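Local coordinates for protein gamma-glutamyltranspeptidase (Streptomyces lincolnensis, PDB 6J3A) that is a gamma-glutamyltranspeptidase homologue of the Ntn-hydrolase clan, resembling LmbA, and may cleave a bond in a small substrate rather than transfer a glutamyl group, at residues V15-T18 with A22-S25. Residues are numbered along the deposited sequence; the frame is centred on the assembly and turned at random.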
ATOM      1  N   VAL A  15       2.055   0.787  10.201  1.00 28.20           N
ATOM      2  CA  VAL A  15       3.172   1.688   9.916  1.00 27.59           C
ATOM      3  C   VAL A  15       2.850   2.590   8.722  1.00 27.90           C
ATOM      4  O   VAL A  15       2.271   2.145   7.742  1.00 28.00           O
ATOM      5  CB  VAL A  15       4.473   0.911   9.646  1.00 27.34           C
ATOM      6  CG1 VAL A  15       5.622   1.878   9.405  1.00 27.10           C
ATOM      7  CG2 VAL A  15       4.812  -0.027  10.811  1.00 27.37           C
ATOM      8  N   SER A  16       3.242   3.857   8.812  1.00 28.17           N
ATOM      9  CA  SER A  16       3.132   4.775   7.696  1.00 28.25           C
ATOM     10  C   SER A  16       4.391   5.639   7.578  1.00 29.63           C
ATOM     11  O   SER A  16       4.684   6.435   8.473  1.00 31.63           O
ATOM     12  CB  SER A  16       1.897   5.649   7.855  1.00 28.20           C
ATOM     13  OG  SER A  16       1.644   6.361   6.660  1.00 28.07           O
ATOM     14  N   SER A  17       5.110   5.462   6.465  1.00 30.04           N
ATOM     15  CA  SER A  17       6.333   6.195   6.134  1.00 29.67           C
ATOM     16  C   SER A  17       6.183   6.983   4.857  1.00 29.42           C
ATOM     17  O   SER A  17       5.180   6.885   4.143  1.00 28.85           O
ATOM     18  CB  SER A  17       7.511   5.237   5.923  1.00 30.13           C
ATOM     19  OG  SER A  17       8.006   4.779   7.150  1.00 33.16           O
ATOM     20  N   THR A  18       7.231   7.754   4.586  1.00 29.40           N
ATOM     21  CA  THR A  18       7.458   8.395   3.295  1.00 29.83           C
ATOM     22  C   THR A  18       8.195   7.486   2.302  1.00 30.14           C
ATOM     23  O   THR A  18       8.539   7.951   1.217  1.00 31.80           O
ATOM     24  CB  THR A  18       8.264   9.713   3.457  1.00 28.76           C
ATOM     25  OG1 THR A  18       9.450   9.475   4.230  1.00 27.75           O
ATOM     26  CG2 THR A  18       7.428  10.771   4.136  1.00 27.70           C
ATOM     27  N   ALA A  22      11.003   1.397   4.158  1.00 26.21           N
ATOM     28  CA  ALA A  22      11.098   1.718   5.579  1.00 26.33           C
ATOM     29  C   ALA A  22       9.850   1.267   6.334  1.00 26.30           C
ATOM     30  O   ALA A  22       9.942   0.791   7.469  1.00 27.48           O
ATOM     31  CB  ALA A  22      11.332   3.205   5.765  1.00 26.43           C
ATOM     32  N   SER A  23       8.686   1.411   5.703  1.00 26.38           N
ATOM     33  CA  SER A  23       7.432   0.960   6.302  1.00 25.84           C
ATOM     34  C   SER A  23       7.483  -0.519   6.596  1.00 26.42           C
ATOM     35  O   SER A  23       7.244  -0.945   7.729  1.00 26.40           O
ATOM     36  CB  SER A  23       6.266   1.226   5.372  1.00 25.56           C
ATOM     37  OG  SER A  23       5.975   2.598   5.311  1.00 25.45           O
ATOM     38  N   GLN A  24       7.813  -1.290   5.560  1.00 26.64           N
ATOM     39  CA  GLN A  24       7.791  -2.746   5.640  1.00 26.64           C
ATOM     40  C   GLN A  24       8.886  -3.284   6.556  1.00 26.42           C
ATOM     41  O   GLN A  24       8.712  -4.337   7.174  1.00 26.68           O
ATOM     42  CB  GLN A  24       7.894  -3.361   4.235  1.00 27.16           C
ATOM     43  CG  GLN A  24       7.767  -4.885   4.148  1.00 27.44           C
ATOM     44  CD  GLN A  24       6.641  -5.464   5.000  1.00 28.94           C
ATOM     45  OE1 GLN A  24       5.474  -5.130   4.801  1.00 29.42           O
ATOM     46  NE2 GLN A  24       6.993  -6.338   5.963  1.00 28.53           N
ATOM     47  N   SER A  25      10.001  -2.558   6.644  1.00 25.99           N
ATOM     48  CA  SER A  25      11.117  -2.958   7.499  1.00 26.10           C
ATOM     49  C   SER A  25      10.718  -2.778   8.961  1.00 26.72           C
ATOM     50  O   SER A  25      10.965  -3.655   9.794  1.00 26.54           O
ATOM     51  CB  SER A  25      12.384  -2.148   7.186  1.00 25.82           C
ATOM     52  OG  SER A  25      12.879  -2.420   5.885  1.00 24.66           O
TER
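The side chain of Ser23 fits against one face of the strand, overlapping Ser17 through OG and Val15 through CB. Its hydroxyl is turned beside its own backbone N (chi1 -72°), which carries OG to the strand: OG sits 3.1 Å from Ser17 CB and 3.2 Å from Ser17 N. The same hydroxyl is hydrogen-bonded to the carbonyl of Tyr613, on the C-terminal strand that also pairs with Ser17 through the backbone, so a buried polar atom is satisfied where helix and sheet meet. Val15 packs against Ser23 further back along the strand. Its CG1 branch, anti to the backbone N, passes 3.7 Å from both Ser23 CA and Ser23 O, with 4.1 Å between Val15 CG1 and Ser23 CB. Strand 13-17 and helix 20-31 are consecutive elements in the layered alpha/beta fold of the Ntn-hydrolase clan, and a short turn folds the helix back onto the strand. Near that turn the hydroxyl of Ser17 approaches the methyl of Ala22, with 3.9 Å from Ser17 OG to Ala22 CB; helix 36-50 packs on the same alanine through Val46 and Leu47. Ser16 points to the opposite side of the strand, where its hydroxyl bonds to the carbonyl of Ala604.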